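Local coordinates for protein TRAP-type C4-dicarboxylate:H+ symport system substrate-binding component DctP (Shewanella oneidensis, PDB 4MX6) that binds succinate in the periplasm and probably delivers such C4-dicarboxylates to a TRAP-type proton symporter, at residues F161-A173 and V301-V314. Numbering follows the deposited sequence.
Sequences FTANTPLKQPSDA and VTLSPAERQQWVDV
Trp311, on the first turns of helix 305-326, is sandwiched between Phe161 and Pro170 in a mixed polar and apolar contact that joins this late helix to strand 160-163 and the loop that follows it. Phe161 brings CE2 over the rim of one indole face, 3.8 Å from Trp311 CH2, the ring planes 36° apart. On the opposite face Pro170 makes a CH-pi contact, its CA 3.8 Å from the centroid of the six-membered ring. At the indole edge, Trp311 NE1 shares its proton between two weak bonds, to the carbonyl oxygens of Leu167 and Lys168. Replacing Trp311 by alanine is likely to open a gap between Phe161 and Pro170 and leave both carbonyls without their indole donor.

Lys168 folds back at its second torsion (chi2 -73°), which lays its aliphatic part against Val301 CG1 and carries NZ to the strand-helix junction. There NZ donates to Thr302 O at 2.7 Å, almost straight along the C=O axis, and forms a salt bridge with Glu307 OE1 at 3.1 Å on the syn side of the carboxylate. A water links NZ to Glu307 OE2. On the anti side, tilted out of the carboxylate plane, OE1 also takes the backbone N-H of Ser304, while Ser304 OG accepts from Glu307 N; OE1 thus serves both this capping box and the salt bridge, coupling the helix start to Lys168. One turn later, Gln169 NE2 donates to Gln310 OE1 at 2.8 Å, the two amides nearly coplanar and the bond close to straight at 168°.

In the sheet, strand 235-237 lies between Phe161 and Val301 and bonds to both. The lysine thus grips an N-terminal capping box and the tryptophan packs one turn further along the helix, joining it to a mixed sheet of this periplasmic solute-binding fold.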
loop_
_atom_site.group_PDB
_atom_site.type_symbol
_atom_site.label_atom_id
_atom_site.label_comp_id
_atom_site.label_asym_id
_atom_site.label_seq_id
_atom_site.Cartn_x
_atom_site.Cartn_y
_atom_site.Cartn_z
ATOM N N PHE A 161 -8.443 11.218 1.558
ATOM C CA PHE A 161 -7.932 12.343 0.782
ATOM C C PHE A 161 -7.380 13.437 1.703
ATOM O O PHE A 161 -7.953 13.715 2.759
ATOM C CB PHE A 161 -9.045 13.013 -0.032
ATOM C CG PHE A 161 -9.681 12.156 -1.091
ATOM C CD1 PHE A 161 -8.941 11.614 -2.139
ATOM C CD2 PHE A 161 -11.048 11.957 -1.079
ATOM C CE1 PHE A 161 -9.567 10.863 -3.132
ATOM C CE2 PHE A 161 -11.668 11.224 -2.066
ATOM C CZ PHE A 161 -10.927 10.673 -3.087
ATOM N N THR A 162 -6.310 14.094 1.271
ATOM C CA THR A 162 -5.934 15.377 1.855
ATOM C C THR A 162 -5.832 16.409 0.750
ATOM O O THR A 162 -5.542 16.079 -0.410
ATOM C CB THR A 162 -4.602 15.321 2.648
ATOM O OG1 THR A 162 -3.495 15.144 1.758
ATOM C CG2 THR A 162 -4.614 14.183 3.642
ATOM N N ALA A 163 -6.075 17.665 1.127
ATOM C CA ALA A 163 -5.893 18.805 0.238
ATOM C C ALA A 163 -5.920 20.055 1.103
ATOM O O ALA A 163 -5.860 19.965 2.341
ATOM C CB ALA A 163 -6.997 18.836 -0.823
ATOM N N ASN A 164 -6.016 21.223 0.472
ATOM C CA ASN A 164 -6.135 22.475 1.214
ATOM C C ASN A 164 -7.552 23.032 1.156
ATOM O O ASN A 164 -7.788 24.210 1.344
ATOM C CB ASN A 164 -5.074 23.460 0.735
ATOM C CG ASN A 164 -3.687 22.924 0.970
ATOM O OD1 ASN A 164 -3.359 22.516 2.082
ATOM N ND2 ASN A 164 -2.880 22.879 -0.072
ATOM N N THR A 165 -8.500 22.118 0.964
ATOM C CA THR A 165 -9.922 22.422 0.934
ATOM C C THR A 165 -10.671 21.126 1.272
ATOM O O THR A 165 -10.148 20.037 1.042
ATOM C CB THR A 165 -10.323 22.940 -0.459
ATOM O OG1 THR A 165 -11.614 23.563 -0.400
ATOM C CG2 THR A 165 -10.329 21.813 -1.479
ATOM N N PRO A 166 -11.883 21.233 1.851
ATOM C CA PRO A 166 -12.679 20.021 2.077
ATOM C C PRO A 166 -13.046 19.345 0.770
ATOM O O PRO A 166 -13.302 20.021 -0.229
ATOM C CB PRO A 166 -13.946 20.542 2.761
ATOM C CG PRO A 166 -13.581 21.854 3.322
ATOM C CD PRO A 166 -12.518 22.429 2.428
ATOM N N LEU A 167 -13.107 18.024 0.784
ATOM C CA LEU A 167 -13.483 17.264 -0.408
ATOM C C LEU A 167 -14.813 16.528 -0.175
ATOM O O LEU A 167 -14.940 15.303 -0.325
ATOM C CB LEU A 167 -12.340 16.338 -0.840
ATOM C CG LEU A 167 -11.082 17.129 -1.259
ATOM C CD1 LEU A 167 -9.870 16.222 -1.315
ATOM C CD2 LEU A 167 -11.285 17.834 -2.587
ATOM N N LYS A 168 -15.813 17.332 0.166
ATOM C CA LYS A 168 -17.133 16.841 0.519
ATOM C C LYS A 168 -17.837 16.164 -0.641
ATOM O O LYS A 168 -18.559 15.185 -0.457
ATOM C CB LYS A 168 -17.995 18.013 0.985
ATOM C CG LYS A 168 -17.700 18.462 2.396
ATOM C CD LYS A 168 -18.252 17.435 3.367
ATOM C CE LYS A 168 -18.618 18.042 4.698
ATOM N NZ LYS A 168 -19.492 17.105 5.455
ATOM N N GLN A 169 -17.630 16.700 -1.835
ATOM C CA GLN A 169 -18.261 16.171 -3.035
ATOM C C GLN A 169 -17.240 16.107 -4.143
ATOM O O GLN A 169 -16.245 16.840 -4.122
ATOM C CB GLN A 169 -19.422 17.057 -3.472
ATOM C CG GLN A 169 -20.533 17.152 -2.448
ATOM C CD GLN A 169 -21.578 18.175 -2.818
ATOM O OE1 GLN A 169 -21.383 19.371 -2.620
ATOM N NE2 GLN A 169 -22.699 17.712 -3.356
ATOM N N PRO A 170 -17.482 15.229 -5.123
ATOM C CA PRO A 170 -16.543 15.095 -6.239
ATOM C C PRO A 170 -16.202 16.425 -6.896
ATOM O O PRO A 170 -15.059 16.604 -7.314
ATOM C CB PRO A 170 -17.294 14.184 -7.213
ATOM C CG PRO A 170 -18.162 13.380 -6.351
ATOM C CD PRO A 170 -18.556 14.226 -5.191
ATOM N N SER A 171 -17.168 17.335 -6.995
ATOM C CA SER A 171 -16.932 18.620 -7.639
ATOM C C SER A 171 -15.797 19.400 -6.971
ATOM O O SER A 171 -15.136 20.213 -7.615
ATOM C CB SER A 171 -18.224 19.465 -7.671
ATOM O OG SER A 171 -18.707 19.723 -6.364
ATOM N N ASP A 172 -15.583 19.151 -5.681
ATOM C CA ASP A 172 -14.560 19.872 -4.923
ATOM C C ASP A 172 -13.142 19.532 -5.376
ATOM O O ASP A 172 -12.227 20.296 -5.096
ATOM C CB ASP A 172 -14.687 19.613 -3.413
ATOM C CG ASP A 172 -15.956 20.176 -2.820
ATOM O OD1 ASP A 172 -16.348 21.289 -3.207
ATOM O OD2 ASP A 172 -16.563 19.523 -1.936
ATOM N N ALA A 173 -12.962 18.404 -6.064
ATOM C CA ALA A 173 -11.635 17.984 -6.523
ATOM C C ALA A 173 -11.270 18.518 -7.911
ATOM O O ALA A 173 -10.133 18.366 -8.349
ATOM C CB ALA A 173 -11.555 16.473 -6.529
ATOM N N VAL A 301 -12.661 16.338 7.849
ATOM C CA VAL A 301 -13.887 16.511 7.081
ATOM C C VAL A 301 -14.537 15.132 7.002
ATOM O O VAL A 301 -13.907 14.163 6.583
ATOM C CB VAL A 301 -13.577 17.033 5.650
ATOM C CG1 VAL A 301 -14.831 17.142 4.827
ATOM C CG2 VAL A 301 -12.860 18.387 5.712
ATOM N N THR A 302 -15.779 15.046 7.450
ATOM C CA THR A 302 -16.534 13.804 7.462
ATOM C C THR A 302 -17.540 13.845 6.313
ATOM O O THR A 302 -18.007 14.912 5.959
ATOM C CB THR A 302 -17.257 13.658 8.831
ATOM O OG1 THR A 302 -16.275 13.467 9.862
ATOM C CG2 THR A 302 -18.232 12.507 8.837
ATOM N N LEU A 303 -17.854 12.695 5.724
ATOM C CA LEU A 303 -18.840 12.613 4.642
ATOM C C LEU A 303 -20.168 12.096 5.165
ATOM O O LEU A 303 -20.208 11.094 5.876
ATOM C CB LEU A 303 -18.376 11.660 3.544
ATOM C CG LEU A 303 -17.059 11.995 2.848
ATOM C CD1 LEU A 303 -16.782 10.998 1.722
ATOM C CD2 LEU A 303 -17.069 13.410 2.316
ATOM N N SER A 304 -21.255 12.763 4.797
ATOM C CA SER A 304 -22.582 12.225 5.048
ATOM C C SER A 304 -22.816 11.021 4.139
ATOM O O SER A 304 -22.095 10.807 3.171
ATOM C CB SER A 304 -23.662 13.273 4.776
ATOM O OG SER A 304 -23.853 13.444 3.385
ATOM N N PRO A 305 -23.842 10.232 4.439
ATOM C CA PRO A 305 -24.108 9.079 3.575
ATOM C C PRO A 305 -24.336 9.472 2.119
ATOM O O PRO A 305 -23.804 8.807 1.225
ATOM C CB PRO A 305 -25.379 8.494 4.178
ATOM C CG PRO A 305 -25.281 8.850 5.622
ATOM C CD PRO A 305 -24.680 10.226 5.648
ATOM N N ALA A 306 -25.108 10.528 1.876
ATOM C CA ALA A 306 -25.344 10.976 0.517
ATOM C C ALA A 306 -24.068 11.499 -0.124
ATOM O O ALA A 306 -23.854 11.304 -1.313
ATOM C CB ALA A 306 -26.439 12.036 0.468
ATOM N N GLU A 307 -23.230 12.176 0.657
ATOM C CA GLU A 307 -21.969 12.661 0.133
ATOM C C GLU A 307 -21.090 11.487 -0.281
ATOM O O GLU A 307 -20.511 11.492 -1.360
ATOM C CB GLU A 307 -21.261 13.537 1.167
ATOM C CG GLU A 307 -21.885 14.915 1.245
ATOM C CD GLU A 307 -21.459 15.736 2.454
ATOM O OE1 GLU A 307 -20.905 15.188 3.429
ATOM O OE2 GLU A 307 -21.716 16.956 2.424
ATOM N N ARG A 308 -20.983 10.472 0.572
ATOM C CA ARG A 308 -20.198 9.297 0.207
ATOM C C ARG A 308 -20.747 8.675 -1.076
ATOM O O ARG A 308 -19.978 8.297 -1.964
ATOM C CB ARG A 308 -20.177 8.254 1.330
ATOM C CG ARG A 308 -19.322 7.013 0.983
ATOM C CD ARG A 308 -19.515 5.847 1.957
ATOM N NE ARG A 308 -18.533 4.769 1.747
ATOM C CZ ARG A 308 -18.689 3.712 0.955
ATOM N NH1 ARG A 308 -19.809 3.534 0.263
ATOM N NH2 ARG A 308 -17.715 2.814 0.861
ATOM N N GLN A 309 -22.062 8.556 -1.179
ATOM C CA GLN A 309 -22.648 7.896 -2.344
ATOM C C GLN A 309 -22.346 8.670 -3.628
ATOM O O GLN A 309 -22.157 8.068 -4.684
ATOM C CB GLN A 309 -24.155 7.688 -2.178
ATOM C CG GLN A 309 -24.738 6.743 -3.227
ATOM C CD GLN A 309 -24.196 5.329 -3.108
ATOM O OE1 GLN A 309 -24.146 4.763 -2.019
ATOM N NE2 GLN A 309 -23.767 4.765 -4.224
ATOM N N GLN A 310 -22.271 9.998 -3.547
ATOM C CA GLN A 310 -21.924 10.774 -4.734
ATOM C C GLN A 310 -20.518 10.400 -5.211
ATOM O O GLN A 310 -20.269 10.241 -6.406
ATOM C CB GLN A 310 -22.018 12.277 -4.454
ATOM C CG GLN A 310 -23.452 12.752 -4.286
ATOM C CD GLN A 310 -23.630 14.238 -4.014
ATOM O OE1 GLN A 310 -22.749 14.933 -3.532
ATOM N NE2 GLN A 310 -24.817 14.717 -4.294
ATOM N N TRP A 311 -19.593 10.262 -4.270
ATOM C CA TRP A 311 -18.240 9.824 -4.614
ATOM C C TRP A 311 -18.218 8.399 -5.187
ATOM O O TRP A 311 -17.519 8.115 -6.158
ATOM C CB TRP A 311 -17.345 9.907 -3.379
ATOM C CG TRP A 311 -16.768 11.267 -3.064
ATOM C CD1 TRP A 311 -17.199 12.157 -2.129
ATOM C CD2 TRP A 311 -15.632 11.857 -3.693
ATOM N NE1 TRP A 311 -16.389 13.262 -2.133
ATOM C CE2 TRP A 311 -15.410 13.098 -3.079
ATOM C CE3 TRP A 311 -14.765 11.435 -4.701
ATOM C CZ2 TRP A 311 -14.361 13.941 -3.467
ATOM C CZ3 TRP A 311 -13.722 12.265 -5.081
ATOM C CH2 TRP A 311 -13.523 13.489 -4.457
ATOM N N VAL A 312 -18.963 7.495 -4.568
ATOM C CA VAL A 312 -19.022 6.126 -5.074
ATOM C C VAL A 312 -19.497 6.117 -6.524
ATOM O O VAL A 312 -18.899 5.465 -7.393
ATOM C CB VAL A 312 -19.954 5.256 -4.216
ATOM C CG1 VAL A 312 -20.151 3.874 -4.835
ATOM C CG2 VAL A 312 -19.402 5.137 -2.813
ATOM N N ASP A 313 -20.583 6.833 -6.783
ATOM C CA ASP A 313 -21.217 6.796 -8.094
ATOM C C ASP A 313 -20.315 7.318 -9.207
ATOM O O ASP A 313 -20.259 6.737 -10.288
ATOM C CB ASP A 313 -22.523 7.604 -8.074
ATOM C CG ASP A 313 -23.622 6.937 -7.259
ATOM O OD1 ASP A 313 -23.474 5.758 -6.878
ATOM O OD2 ASP A 313 -24.654 7.596 -7.013
ATOM N N VAL A 314 -19.622 8.424 -8.948
ATOM C CA VAL A 314 -18.764 9.025 -9.958
ATOM C C VAL A 314 -17.512 8.174 -10.236
ATOM O O VAL A 314 -16.882 8.310 -11.288
ATOM C CB VAL A 314 -18.371 10.464 -9.541
ATOM C CG1 VAL A 314 -17.299 10.461 -8.471
ATOM C CG2 VAL A 314 -17.900 11.251 -10.724
HETATM O O HOH W 1 -20.392 13.939 -2.227
HETATM O O HOH W 2 -21.665 18.635 4.696
#